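Local coordinates for outer membrane protein TP0453 (Treponema pallidum, PDB 3K8G) that might take part in ligand transport and makes lipid membranes more permeable at acidic pH, at residues I229-G233 / D234-I238; H171-T174 / K175-F179; K132-S135 / R136-N139; A7-P11 / L12-G16. All coordinates share one frame; numbering follows the deposited sequence.

All four contacts are local, each joining residues close together along one run of chain, and each is partly buried. Contact 1 is a beta hairpin at one margin of the half-barrel, held by paired backbone bonds and by two differently populated faces. The other three are helix ends. Contact 2 closes helix 169-176 over mostly buried leucine and isoleucine, about 17 Å from contact 1 between centres. Contacts 3 and 4 lie across the chain's centre from contact 2 and touch one another, their centres about 8 Å apart: one finishes helix 130-135, the other starts helix 11-15, and the arginine of contact 3 bonds to the Val14 carbonyl of contact 4.

Contact 1: residues I229-G233 / D234-I238; sequences IHVEG and DRLII
The imidazole of His230 has Ile237 over one face, with CB 3.9 Å from the ring centroid and 17° off the normal, a CH-pi contact. Glu232 CD lies in plane at the ring's edge, but so close an approach is doubtful. With chi1 at 54°, CG of His230 sits between its own backbone N and carbonyl carbon, and the ring is folded across toward the neighbouring strand, NE2 coming 3.7 Å from CG2 of Ile237. The same isoleucine serves the next flat group: its CD1 lies over one face of the Arg235 guanidinium, toward the rim. The carboxylate of Glu232 is turned steeply against that guanidinium, planes 79° apart, and the salt bridge from OE2 to NH2 is long at 3.7 Å.

On the other face of the hairpin, CD1 of Leu236 fits between CG2 of Ile229, 3.7 Å away, and CG2 of Val231, 3.8 Å away, while Ile229 and Ile238 run side by side. Four backbone bonds join the strands, among them Ile237 N to His230 O at 2.8 Å and Glu232 N to Arg235 O at 2.8 Å, and a type II' turn, Glu232 to Arg235, reverses the chain with Gly233 at positive phi.

The chemistry is thus two-sided: an aliphatic face, partly covered by helix 215-225 packing on Ile229 and Val231, and a polar one around Ile237, where the long Glu232-Arg235 salt bridge probably adds little beside the bonds of His230 NE2 to Glu239 and Arg235 NH1 to Ser205.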
ATOM      1  N   ILE A 229      -4.309 -21.812 -12.416  1.00 31.17           N
ATOM      2  CA  ILE A 229      -4.726 -21.944 -11.031  1.00 30.65           C
ATOM      3  C   ILE A 229      -4.376 -23.321 -10.524  1.00 31.27           C
ATOM      4  O   ILE A 229      -4.588 -24.313 -11.223  1.00 31.09           O
ATOM      5  CB  ILE A 229      -6.244 -21.656 -10.882  1.00 30.14           C
ATOM      6  CG1 ILE A 229      -6.529 -20.205 -11.284  1.00 33.54           C
ATOM      7  CG2 ILE A 229      -6.731 -21.931  -9.450  1.00 31.70           C
ATOM      8  CD1 ILE A 229      -7.953 -19.714 -11.033  1.00 38.33           C
ATOM      9  N   HIS A 230      -3.819 -23.386  -9.318  1.00 29.92           N
ATOM     10  CA  HIS A 230      -3.668 -24.675  -8.626  1.00 30.15           C
ATOM     11  C   HIS A 230      -3.743 -24.524  -7.115  1.00 30.48           C
ATOM     12  O   HIS A 230      -3.572 -23.415  -6.581  1.00 27.87           O
ATOM     13  CB  HIS A 230      -2.353 -25.355  -9.014  1.00 30.47           C
ATOM     14  CG  HIS A 230      -1.141 -24.501  -8.816  1.00 28.93           C
ATOM     15  ND1 HIS A 230      -0.255 -24.702  -7.781  1.00 33.67           N
ATOM     16  CD2 HIS A 230      -0.650 -23.468  -9.536  1.00 30.01           C
ATOM     17  CE1 HIS A 230       0.726 -23.820  -7.862  1.00 30.02           C
ATOM     18  NE2 HIS A 230       0.515 -23.067  -8.926  1.00 32.42           N
ATOM     19  N   VAL A 231      -3.985 -25.640  -6.433  1.00 30.16           N
ATOM     20  CA  VAL A 231      -4.004 -25.673  -4.974  1.00 31.47           C
ATOM     21  C   VAL A 231      -2.692 -26.288  -4.498  1.00 33.23           C
ATOM     22  O   VAL A 231      -2.186 -27.235  -5.116  1.00 34.09           O
ATOM     23  CB  VAL A 231      -5.239 -26.449  -4.441  1.00 31.55           C
ATOM     24  CG1 VAL A 231      -5.215 -26.575  -2.905  1.00 30.05           C
ATOM     25  CG2 VAL A 231      -6.509 -25.742  -4.872  1.00 30.37           C
ATOM     26  N   GLU A 232      -2.124 -25.711  -3.443  1.00 32.45           N
ATOM     27  CA  GLU A 232      -0.917 -26.223  -2.801  1.00 33.62           C
ATOM     28  C   GLU A 232      -1.180 -26.236  -1.300  1.00 32.35           C
ATOM     29  O   GLU A 232      -1.320 -25.176  -0.685  1.00 32.65           O
ATOM     30  CB  GLU A 232       0.290 -25.315  -3.074  1.00 34.21           C
ATOM     31  CG  GLU A 232       0.771 -25.232  -4.539  1.00 40.44           C
ATOM     32  CD  GLU A 232       2.159 -24.589  -4.650  1.00 47.84           C
ATOM     33  OE1 GLU A 232       2.463 -23.964  -5.688  1.00 52.96           O
ATOM     34  OE2 GLU A 232       2.953 -24.704  -3.695  1.00 51.22           O
ATOM     35  N   GLY A 233      -1.246 -27.423  -0.704  1.00 31.47           N
ATOM     36  CA  GLY A 233      -1.623 -27.535   0.706  1.00 29.37           C
ATOM     37  C   GLY A 233      -2.951 -26.835   0.922  1.00 28.86           C
ATOM     38  O   GLY A 233      -3.938 -27.146   0.259  1.00 27.96           O
ATOM     39  N   ASP A 234      -2.961 -25.844   1.810  1.00 28.22           N
ATOM     40  CA  ASP A 234      -4.179 -25.094   2.113  1.00 27.83           C
ATOM     41  C   ASP A 234      -4.244 -23.718   1.409  1.00 26.57           C
ATOM     42  O   ASP A 234      -4.962 -22.813   1.853  1.00 24.68           O
ATOM     43  CB  ASP A 234      -4.326 -24.952   3.641  1.00 29.89           C
ATOM     44  CG  ASP A 234      -4.810 -26.251   4.314  1.00 36.06           C
ATOM     45  OD1 ASP A 234      -5.128 -27.238   3.605  1.00 39.42           O
ATOM     46  OD2 ASP A 234      -4.880 -26.276   5.562  1.00 38.58           O
ATOM     47  N   ARG A 235      -3.525 -23.582   0.291  1.00 24.72           N
ATOM     48  CA  ARG A 235      -3.457 -22.310  -0.423  1.00 24.10           C
ATOM     49  C   ARG A 235      -3.839 -22.420  -1.894  1.00 23.07           C
ATOM     50  O   ARG A 235      -3.307 -23.277  -2.627  1.00 22.93           O
ATOM     51  CB  ARG A 235      -2.048 -21.727  -0.346  1.00 24.39           C
ATOM     52  CG  ARG A 235      -1.612 -21.271   1.038  1.00 27.56           C
ATOM     53  CD  ARG A 235      -0.214 -20.673   0.949  1.00 40.65           C
ATOM     54  NE  ARG A 235       0.731 -21.579   0.288  1.00 48.86           N
ATOM     55  CZ  ARG A 235       1.666 -21.218  -0.600  1.00 50.03           C
ATOM     56  NH1 ARG A 235       1.798 -19.945  -0.991  1.00 48.50           N
ATOM     57  NH2 ARG A 235       2.456 -22.151  -1.126  1.00 49.13           N
ATOM     58  N   LEU A 236      -4.749 -21.544  -2.314  1.00 20.38           N
ATOM     59  CA  LEU A 236      -5.103 -21.387  -3.711  1.00 19.45           C
ATOM     60  C   LEU A 236      -4.112 -20.439  -4.363  1.00 20.81           C
ATOM     61  O   LEU A 236      -3.950 -19.304  -3.912  1.00 19.26           O
ATOM     62  CB  LEU A 236      -6.513 -20.818  -3.819  1.00 20.83           C
ATOM     63  CG  LEU A 236      -7.051 -20.722  -5.258  1.00 25.83           C
ATOM     64  CD1 LEU A 236      -7.336 -22.132  -5.795  1.00 25.35           C
ATOM     65  CD2 LEU A 236      -8.293 -19.836  -5.312  1.00 26.32           C
ATOM     66  N   ILE A 237      -3.470 -20.899  -5.436  1.00 19.58           N
ATOM     67  CA  ILE A 237      -2.495 -20.099  -6.172  1.00 19.47           C
ATOM     68  C   ILE A 237      -3.048 -19.757  -7.538  1.00 20.08           C
ATOM     69  O   ILE A 237      -3.472 -20.642  -8.284  1.00 20.65           O
ATOM     70  CB  ILE A 237      -1.169 -20.857  -6.353  1.00 21.22           C
ATOM     71  CG1 ILE A 237      -0.729 -21.513  -5.034  1.00 21.17           C
ATOM     72  CG2 ILE A 237      -0.085 -19.955  -7.018  1.00 21.11           C
ATOM     73  CD1 ILE A 237      -0.169 -20.554  -4.014  1.00 25.85           C
ATOM     74  N   ILE A 238      -3.066 -18.468  -7.844  1.00 17.40           N
ATOM     75  CA  ILE A 238      -3.471 -17.963  -9.133  1.00 20.17           C
ATOM     76  C   ILE A 238      -2.256 -17.291  -9.723  1.00 21.12           C
ATOM     77  O   ILE A 238      -1.671 -16.389  -9.107  1.00 17.29           O
ATOM     78  CB  ILE A 238      -4.640 -16.973  -9.017  1.00 20.06           C
ATOM     79  CG1 ILE A 238      -5.825 -17.660  -8.301  1.00 23.09           C
ATOM     80  CG2 ILE A 238      -5.030 -16.443 -10.417  1.00 22.88           C
ATOM     81  CD1 ILE A 238      -7.042 -16.791  -8.090  1.00 25.23           C
TER

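Contact 2: residues H171-T174 / K175-F179; sequences HFIT and KLLNF
Leu176 N gives a straight helical bond to Phe172 O, 2.9 Å long with 163° at the hydrogen, and Leu177 N follows with 2.9 Å to Ile173 O, tilted out of that carbonyl's plane. Beyond them the pattern changes. Phe179 N reaches back five residues to Thr174 O in a weak bond, and Asn178 N donates to Lys175 O at 3.0 Å.

Moving outward, Lys175 lays its aliphatic chain back along the previous turn, CB 3.3 Å from Phe172 O. Its CE stands 3.6 Å from CE1 of His171, meeting the imidazole obliquely, and the bend at chi4 (-118°) turns NZ away toward its partner, Ser254. On the inner side Ile173 and Leu177 meet at a slant: CG1 of Ile173, placed opposite its own backbone N by chi1 of -165°, touches CD1 of Leu177 at 3.7 Å. Leu176 CB rests near the Phe172 ring, 4.3 Å from CD2. Strands 189-196 and 199-207 receive these apolar side chains.

With Asn178 at positive phi, the six-to-one and five-to-two bonds make a Schellman motif, which ends amphipathic helix 7. Arg247 of helix 245-253 bonds to Leu176 O, and Ser254, just after that helix, holds Lys175 NZ; this is helix 9, one of the three amphipathic helices that move away from helices 7 and 8 when the cavity opens.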
ATOM      1  N   HIS A 171     -12.720 -11.103   1.292  1.00 32.32           N
ATOM      2  CA  HIS A 171     -13.311  -9.823   0.877  1.00 33.67           C
ATOM      3  C   HIS A 171     -12.605  -9.175  -0.327  1.00 32.13           C
ATOM      4  O   HIS A 171     -13.254  -8.649  -1.235  1.00 32.76           O
ATOM      5  CB  HIS A 171     -13.318  -8.877   2.084  1.00 36.01           C
ATOM      6  CG  HIS A 171     -14.178  -7.661   1.915  1.00 41.78           C
ATOM      7  ND1 HIS A 171     -13.661  -6.426   1.584  1.00 48.87           N
ATOM      8  CD2 HIS A 171     -15.513  -7.484   2.063  1.00 48.14           C
ATOM      9  CE1 HIS A 171     -14.644  -5.545   1.510  1.00 50.20           C
ATOM     10  NE2 HIS A 171     -15.778  -6.160   1.800  1.00 51.54           N
ATOM     11  N   PHE A 172     -11.277  -9.240  -0.366  1.00 30.57           N
ATOM     12  CA  PHE A 172     -10.501  -8.579  -1.432  1.00 27.93           C
ATOM     13  C   PHE A 172     -10.591  -9.301  -2.789  1.00 27.65           C
ATOM     14  O   PHE A 172     -10.603  -8.650  -3.851  1.00 25.78           O
ATOM     15  CB  PHE A 172      -9.036  -8.451  -1.005  1.00 28.71           C
ATOM     16  CG  PHE A 172      -8.256  -7.408  -1.766  1.00 27.60           C
ATOM     17  CD1 PHE A 172      -8.264  -6.083  -1.357  1.00 30.12           C
ATOM     18  CD2 PHE A 172      -7.510  -7.752  -2.878  1.00 28.00           C
ATOM     19  CE1 PHE A 172      -7.540  -5.111  -2.053  1.00 24.67           C
ATOM     20  CE2 PHE A 172      -6.776  -6.791  -3.572  1.00 23.63           C
ATOM     21  CZ  PHE A 172      -6.791  -5.477  -3.154  1.00 20.96           C
ATOM     22  N   ILE A 173     -10.636 -10.637  -2.747  1.00 27.10           N
ATOM     23  CA  ILE A 173     -10.675 -11.467  -3.965  1.00 28.43           C
ATOM     24  C   ILE A 173     -11.888 -11.187  -4.858  1.00 27.94           C
ATOM     25  O   ILE A 173     -11.783 -11.208  -6.092  1.00 28.32           O
ATOM     26  CB  ILE A 173     -10.585 -12.986  -3.649  1.00 27.91           C
ATOM     27  CG1 ILE A 173     -10.257 -13.781  -4.919  1.00 31.13           C
ATOM     28  CG2 ILE A 173     -11.887 -13.527  -3.073  1.00 29.08           C
ATOM     29  CD1 ILE A 173      -8.841 -13.638  -5.406  1.00 31.92           C
ATOM     30  N   THR A 174     -13.028 -10.906  -4.241  1.00 27.66           N
ATOM     31  CA  THR A 174     -14.231 -10.569  -4.987  1.00 28.10           C
ATOM     32  C   THR A 174     -14.035  -9.251  -5.748  1.00 29.42           C
ATOM     33  O   THR A 174     -14.433  -9.134  -6.924  1.00 27.28           O
ATOM     34  CB  THR A 174     -15.472 -10.502  -4.067  1.00 29.73           C
ATOM     35  OG1 THR A 174     -15.414  -9.336  -3.234  1.00 32.31           O
ATOM     36  CG2 THR A 174     -15.550 -11.735  -3.188  1.00 31.36           C
ATOM     37  N   LYS A 175     -13.396  -8.273  -5.096  1.00 27.80           N
ATOM     38  CA  LYS A 175     -13.089  -7.002  -5.765  1.00 31.39           C
ATOM     39  C   LYS A 175     -12.131  -7.250  -6.905  1.00 32.84           C
ATOM     40  O   LYS A 175     -12.342  -6.802  -8.034  1.00 32.50           O
ATOM     41  CB  LYS A 175     -12.413  -6.003  -4.820  1.00 31.50           C
ATOM     42  CG  LYS A 175     -13.261  -5.499  -3.671  1.00 36.38           C
ATOM     43  CD  LYS A 175     -12.345  -4.862  -2.613  1.00 37.02           C
ATOM     44  CE  LYS A 175     -13.156  -4.228  -1.492  1.00 38.78           C
ATOM     45  NZ  LYS A 175     -12.930  -2.756  -1.384  1.00 41.64           N
ATOM     46  N   LEU A 176     -11.053  -7.954  -6.595  1.00 35.78           N
ATOM     47  CA  LEU A 176      -9.982  -8.138  -7.548  1.00 39.09           C
ATOM     48  C   LEU A 176     -10.469  -8.891  -8.772  1.00 41.50           C
ATOM     49  O   LEU A 176     -10.056  -8.594  -9.891  1.00 43.93           O
ATOM     50  CB  LEU A 176      -8.786  -8.834  -6.888  1.00 38.30           C
ATOM     51  CG  LEU A 176      -7.532  -8.994  -7.741  1.00 41.07           C
ATOM     52  CD1 LEU A 176      -6.833  -7.657  -7.970  1.00 36.23           C
ATOM     53  CD2 LEU A 176      -6.605  -9.988  -7.066  1.00 38.69           C
ATOM     54  N   LEU A 177     -11.385  -9.832  -8.576  1.00 43.46           N
ATOM     55  CA  LEU A 177     -11.874 -10.636  -9.687  1.00 46.21           C
ATOM     56  C   LEU A 177     -13.161 -10.087 -10.313  1.00 47.56           C
ATOM     57  O   LEU A 177     -13.735 -10.715 -11.193  1.00 47.39           O
ATOM     58  CB  LEU A 177     -12.008 -12.108  -9.272  1.00 46.50           C
ATOM     59  CG  LEU A 177     -10.839 -12.783  -8.520  1.00 47.36           C
ATOM     60  CD1 LEU A 177     -10.969 -14.288  -8.557  1.00 50.10           C
ATOM     61  CD2 LEU A 177      -9.445 -12.363  -9.004  1.00 48.40           C
ATOM     62  N   ASN A 178     -13.583  -8.903  -9.861  1.00 49.74           N
ATOM     63  CA  ASN A 178     -14.748  -8.170 -10.386  1.00 52.14           C
ATOM     64  C   ASN A 178     -16.117  -8.795 -10.067  1.00 53.73           C
ATOM     65  O   ASN A 178     -17.142  -8.384 -10.626  1.00 53.04           O
ATOM     66  CB  ASN A 178     -14.603  -7.896 -11.893  1.00 52.78           C
ATOM     67  CG  ASN A 178     -15.112  -6.520 -12.298  1.00 54.89           C
ATOM     68  OD1 ASN A 178     -15.772  -5.826 -11.519  1.00 58.15           O
ATOM     69  ND2 ASN A 178     -14.802  -6.118 -13.529  1.00 56.14           N
ATOM     70  N   PHE A 179     -16.132  -9.762  -9.150  1.00 54.75           N
ATOM     71  CA  PHE A 179     -17.380 -10.368  -8.683  1.00 56.54           C
ATOM     72  C   PHE A 179     -18.073  -9.433  -7.684  1.00 56.47           C
ATOM     73  O   PHE A 179     -17.541  -8.363  -7.376  1.00 56.26           O
ATOM     74  CB  PHE A 179     -17.126 -11.758  -8.064  1.00 56.97           C
ATOM     75  CG  PHE A 179     -16.224 -12.653  -8.887  1.00 60.36           C
ATOM     76  CD1 PHE A 179     -16.267 -12.644 -10.283  1.00 63.13           C
ATOM     77  CD2 PHE A 179     -15.339 -13.532  -8.253  1.00 63.57           C
ATOM     78  CE1 PHE A 179     -15.425 -13.473 -11.035  1.00 63.28           C
ATOM     79  CE2 PHE A 179     -14.499 -14.374  -8.996  1.00 64.20           C
ATOM     80  CZ  PHE A 179     -14.540 -14.342 -10.390  1.00 63.77           C
TER

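Contact 3: residues K132-S135 / R136-N139; sequences KMLS and RLVN
Arg136 folds back over the last turn of helix 130-135, so that one face of its guanidinium lies against Met133 CA, 3.6 Å above the plane and toward the rim. NH2 is 3.8 Å from CG of Met133, whose extended side chain crosses the arginine at about a right angle. The bend at chi3 (-64°) is what brings the planar end over the helix backbone. Beside this pair, Leu134 and Leu137 run alongside and point the same way, CD2 of Leu134 meeting CD1 of Leu137 at 3.7 Å.

Under these side chains the helix finishes in tighter turns. Arg136, Leu137 and Val138 each give their N-H to the carbonyl three residues back, the spacing of a 3-10 turn, and all three donors stand above the carbonyl planes instead of within them. The bond from Asn139 N to Ser135 O is different, 3.0 Å long and in the carbonyl plane, so Ser135 O takes two backbone donors. A water gives it a third hydrogen and bridges to Asn139 OD1 at 2.6 Å. Ser135 OG turns back up the helix and donates to Lys132 O at 2.6 Å, capturing a carbonyl near the helix end.

In the next shell, Met133 and Leu134 press on strand 117-123, and Leu137 packs on Pro113 and Val9. The guanidinium is buried and its three nitrogens are all hydrogen-bonded: NH2 makes a salt bridge with Glu128, which probably offsets the nearby Arg69, and NE gives its hydrogen to Val14 O, which at the closing end of helix 11-15 would be expected to suit a positive charge.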
ATOM      1  N   LYS A 132       2.810  10.329  16.972  1.00 12.42           N
ATOM      2  CA  LYS A 132       2.798   8.922  17.359  1.00 11.16           C
ATOM      3  C   LYS A 132       3.466   8.042  16.294  1.00 11.45           C
ATOM      4  O   LYS A 132       4.247   7.129  16.635  1.00 10.78           O
ATOM      5  CB  LYS A 132       1.381   8.437  17.696  1.00 10.79           C
ATOM      6  CG  LYS A 132       1.331   7.012  18.174  1.00 14.07           C
ATOM      7  CD  LYS A 132      -0.060   6.662  18.759  1.00 20.48           C
ATOM      8  CE  LYS A 132      -0.012   5.252  19.357  1.00 24.32           C
ATOM      9  NZ  LYS A 132      -1.367   4.685  19.430  1.00 31.83           N
ATOM     10  N   MET A 133       3.155   8.306  15.022  1.00 10.14           N
ATOM     11  CA  MET A 133       3.870   7.617  13.926  1.00 10.77           C
ATOM     12  C   MET A 133       5.366   7.876  13.972  1.00 10.81           C
ATOM     13  O   MET A 133       6.169   6.927  13.877  1.00 11.13           O
ATOM     14  CB  MET A 133       3.348   8.035  12.582  1.00  9.49           C
ATOM     15  CG  MET A 133       4.050   7.306  11.434  1.00  8.92           C
ATOM     16  SD  MET A 133       3.145   7.586   9.903  1.00 14.95           S
ATOM     17  CE  MET A 133       4.253   6.660   8.746  1.00 10.96           C
ATOM     18  N   LEU A 134       5.740   9.146  14.145  1.00 10.02           N
ATOM     19  CA  LEU A 134       7.163   9.511  14.229  1.00 13.83           C
ATOM     20  C   LEU A 134       7.892   8.867  15.401  1.00 13.19           C
ATOM     21  O   LEU A 134       9.079   8.574  15.289  1.00 13.61           O
ATOM     22  CB  LEU A 134       7.372  11.039  14.226  1.00 12.64           C
ATOM     23  CG  LEU A 134       6.957  11.720  12.926  1.00 15.66           C
ATOM     24  CD1 LEU A 134       7.142  13.232  13.035  1.00 17.03           C
ATOM     25  CD2 LEU A 134       7.719  11.160  11.695  1.00 23.92           C
ATOM     26  N   SER A 135       7.193   8.617  16.514  1.00 13.69           N
ATOM     27  CA  SER A 135       7.825   7.941  17.663  1.00 11.58           C
ATOM     28  C   SER A 135       8.347   6.517  17.297  1.00 11.68           C
ATOM     29  O   SER A 135       9.246   5.968  17.971  1.00  9.12           O
ATOM     30  CB  SER A 135       6.872   7.825  18.844  1.00 11.44           C
ATOM     31  OG  SER A 135       5.892   6.829  18.599  1.00 11.89           O
ATOM     32  N   ARG A 136       7.774   5.942  16.238  1.00  8.79           N
ATOM     33  CA  ARG A 136       8.179   4.623  15.763  1.00 10.58           C
ATOM     34  C   ARG A 136       9.485   4.666  14.944  1.00 10.48           C
ATOM     35  O   ARG A 136      10.032   3.627  14.584  1.00 11.43           O
ATOM     36  CB  ARG A 136       7.027   3.914  15.037  1.00  9.36           C
ATOM     37  CG  ARG A 136       5.839   3.587  16.024  1.00 11.24           C
ATOM     38  CD  ARG A 136       4.816   2.550  15.438  1.00  6.56           C
ATOM     39  NE  ARG A 136       4.163   3.120  14.269  1.00 13.24           N
ATOM     40  CZ  ARG A 136       3.005   3.796  14.316  1.00 13.08           C
ATOM     41  NH1 ARG A 136       2.387   3.942  15.492  1.00 11.40           N
ATOM     42  NH2 ARG A 136       2.468   4.290  13.183  1.00  5.47           N
ATOM     43  N   LEU A 137       9.968   5.864  14.650  1.00 14.52           N
ATOM     44  CA  LEU A 137      11.350   6.032  14.151  1.00 15.61           C
ATOM     45  C   LEU A 137      12.374   5.630  15.190  1.00 17.56           C
ATOM     46  O   LEU A 137      13.492   5.202  14.821  1.00 20.02           O
ATOM     47  CB  LEU A 137      11.612   7.486  13.685  1.00 14.73           C
ATOM     48  CG  LEU A 137      10.798   7.980  12.471  1.00 15.59           C
ATOM     49  CD1 LEU A 137      10.980   9.488  12.316  1.00 18.05           C
ATOM     50  CD2 LEU A 137      11.179   7.260  11.175  1.00 17.96           C
ATOM     51  N   VAL A 138      12.002   5.749  16.469  1.00 15.47           N
ATOM     52  CA  VAL A 138      12.871   5.465  17.621  1.00 18.70           C
ATOM     53  C   VAL A 138      12.530   4.094  18.166  1.00 17.68           C
ATOM     54  O   VAL A 138      13.423   3.306  18.482  1.00 17.73           O
ATOM     55  CB  VAL A 138      12.650   6.518  18.790  1.00 18.12           C
ATOM     56  CG1 VAL A 138      13.467   6.153  20.067  1.00 20.47           C
ATOM     57  CG2 VAL A 138      12.970   7.918  18.324  1.00 21.66           C
ATOM     58  N   ASN A 139      11.229   3.807  18.288  1.00 16.76           N
ATOM     59  CA  ASN A 139      10.769   2.520  18.803  1.00 15.01           C
ATOM     60  C   ASN A 139       9.776   1.845  17.843  1.00 14.35           C
ATOM     61  O   ASN A 139       8.556   2.012  18.001  1.00 12.69           O
ATOM     62  CB  ASN A 139      10.122   2.696  20.207  1.00 18.18           C
ATOM     63  CG  ASN A 139      11.125   3.197  21.283  1.00 19.89           C
ATOM     64  OD1 ASN A 139      10.930   4.254  21.851  1.00 20.09           O
ATOM     65  ND2 ASN A 139      12.191   2.436  21.540  1.00 18.01           N
TER
HETATM   66  O   HOH W   1       9.194   5.910  20.899  1.00 28.05           O

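Contact 4: residues A7-P11 / L12-G16; sequences ASVDP and LGVVG
Asp10 O accepts from two successive amides of the helix that follows it: Val14 N at 3.3 Å, in the carbonyl plane, and Gly13 N at 3.0 Å through a weak, bent bond. One residue on, Pro11 O is shared in the same way. Its sound partner is Val15 N, 3.1 Å away with 162° at the hydrogen, and Val14 N adds a weak bond.

The Asp10 side chain deals with an amide that its backbone cannot serve. OD1 takes the hydrogen of Leu12 N at 3.1 Å, the donor standing 42° out of the carboxylate plane. The chi1 of -170°, which sets CG opposite the backbone N, swings the carboxylate round to that amide. Asp10 is therefore the N-cap of helix 11-15, and its negative charge would be expected to suit the positive end of the helix dipole. Pro11, with no N-H to satisfy, fills the first helical position.

The residues on either side of the capping turn complete a hydrophobic staple: Val9, just before the cap, sends CG1 to CG2 of Val14, 3.8 Å away, the two side chains crossing at a slant over the turn. CG2 of Val14 is also 3.5 Å from Asp10 O. Phe71 of strand 67-74 packs against Val9, Pro11, Val14 and Val15, while Leu12 faces helix 147-153, touching Phe149 and Cys153. At the far end the helix stops at Gly16, with positive phi, and Arg69 bonds to Val15 O.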
ATOM      1  N   ALA A   7      19.988   6.022  11.305  1.00 57.37           N
ATOM      2  CA  ALA A   7      20.934   4.963  10.954  1.00 55.22           C
ATOM      3  C   ALA A   7      20.196   3.681  10.536  1.00 53.10           C
ATOM      4  O   ALA A   7      20.448   3.124   9.460  1.00 53.78           O
ATOM      5  CB  ALA A   7      21.893   4.697  12.123  1.00 55.24           C
ATOM      6  N   SER A   8      19.261   3.251  11.375  1.00 48.34           N
ATOM      7  CA  SER A   8      18.521   2.019  11.139  1.00 44.70           C
ATOM      8  C   SER A   8      17.032   2.261  11.338  1.00 40.70           C
ATOM      9  O   SER A   8      16.579   2.349  12.467  1.00 42.28           O
ATOM     10  CB  SER A   8      19.016   0.904  12.077  1.00 45.13           C
ATOM     11  OG  SER A   8      19.476   1.431  13.317  1.00 45.08           O
ATOM     12  N   VAL A   9      16.297   2.394  10.236  1.00 35.30           N
ATOM     13  CA  VAL A   9      14.847   2.573  10.249  1.00 30.01           C
ATOM     14  C   VAL A   9      14.213   1.481   9.370  1.00 26.70           C
ATOM     15  O   VAL A   9      14.521   1.412   8.191  1.00 26.07           O
ATOM     16  CB  VAL A   9      14.443   3.988   9.696  1.00 30.42           C
ATOM     17  CG1 VAL A   9      12.934   4.095   9.487  1.00 28.41           C
ATOM     18  CG2 VAL A   9      14.924   5.109  10.604  1.00 30.24           C
ATOM     19  N   ASP A  10      13.334   0.647   9.932  1.00 24.25           N
ATOM     20  CA  ASP A  10      12.532  -0.297   9.120  1.00 23.36           C
ATOM     21  C   ASP A  10      11.195   0.367   8.824  1.00 19.02           C
ATOM     22  O   ASP A  10      10.396   0.625   9.743  1.00 16.96           O
ATOM     23  CB  ASP A  10      12.304  -1.672   9.800  1.00 25.23           C
ATOM     24  CG  ASP A  10      11.680  -2.745   8.827  1.00 26.71           C
ATOM     25  OD1 ASP A  10      11.013  -2.394   7.796  1.00 25.07           O
ATOM     26  OD2 ASP A  10      11.849  -3.968   9.098  1.00 26.90           O
ATOM     27  N   PRO A  11      10.944   0.680   7.540  1.00 16.80           N
ATOM     28  CA  PRO A  11       9.702   1.402   7.260  1.00 15.04           C
ATOM     29  C   PRO A  11       8.437   0.662   7.681  1.00 12.95           C
ATOM     30  O   PRO A  11       7.424   1.316   7.984  1.00  9.96           O
ATOM     31  CB  PRO A  11       9.735   1.573   5.720  1.00 15.84           C
ATOM     32  CG  PRO A  11      11.224   1.633   5.410  1.00 17.69           C
ATOM     33  CD  PRO A  11      11.779   0.533   6.332  1.00 17.51           C
ATOM     34  N   LEU A  12       8.449  -0.676   7.659  1.00 10.50           N
ATOM     35  CA  LEU A  12       7.248  -1.441   8.089  1.00 10.58           C
ATOM     36  C   LEU A  12       6.955  -1.249   9.588  1.00 11.15           C
ATOM     37  O   LEU A  12       5.805  -1.211   9.978  1.00 10.16           O
ATOM     38  CB  LEU A  12       7.371  -2.939   7.732  1.00 11.71           C
ATOM     39  CG  LEU A  12       7.348  -3.149   6.183  1.00 16.39           C
ATOM     40  CD1 LEU A  12       7.745  -4.575   5.789  1.00 18.47           C
ATOM     41  CD2 LEU A  12       6.005  -2.745   5.568  1.00 15.15           C
ATOM     42  N   GLY A  13       8.003  -1.099  10.395  1.00  9.36           N
ATOM     43  CA  GLY A  13       7.819  -0.817  11.836  1.00 10.46           C
ATOM     44  C   GLY A  13       7.300   0.583  12.067  1.00  8.93           C
ATOM     45  O   GLY A  13       6.681   0.849  13.095  1.00 11.22           O
ATOM     46  N   VAL A  14       7.539   1.479  11.103  1.00 10.11           N
ATOM     47  CA  VAL A  14       7.051   2.867  11.215  1.00 11.21           C
ATOM     48  C   VAL A  14       5.573   3.017  10.839  1.00 10.46           C
ATOM     49  O   VAL A  14       4.819   3.716  11.527  1.00 11.00           O
ATOM     50  CB  VAL A  14       7.892   3.877  10.367  1.00 12.19           C
ATOM     51  CG1 VAL A  14       7.292   5.321  10.480  1.00 10.08           C
ATOM     52  CG2 VAL A  14       9.375   3.861  10.750  1.00 10.68           C
ATOM     53  N   VAL A  15       5.128   2.375   9.756  1.00 11.37           N
ATOM     54  CA  VAL A  15       3.693   2.453   9.408  1.00 11.06           C
ATOM     55  C   VAL A  15       2.825   1.725  10.467  1.00 12.46           C
ATOM     56  O   VAL A  15       1.661   2.062  10.664  1.00 12.55           O
ATOM     57  CB  VAL A  15       3.371   1.990   7.954  1.00 10.41           C
ATOM     58  CG1 VAL A  15       4.183   2.873   6.950  1.00 11.77           C
ATOM     59  CG2 VAL A  15       3.708   0.489   7.740  1.00 10.89           C
ATOM     60  N   GLY A  16       3.394   0.728  11.129  1.00 12.83           N
ATOM     61  CA  GLY A  16       2.768   0.154  12.318  1.00 10.62           C
ATOM     62  C   GLY A  16       2.221  -1.238  12.161  1.00 11.45           C
ATOM     63  O   GLY A  16       1.889  -1.672  11.066  1.00 11.03           O
TER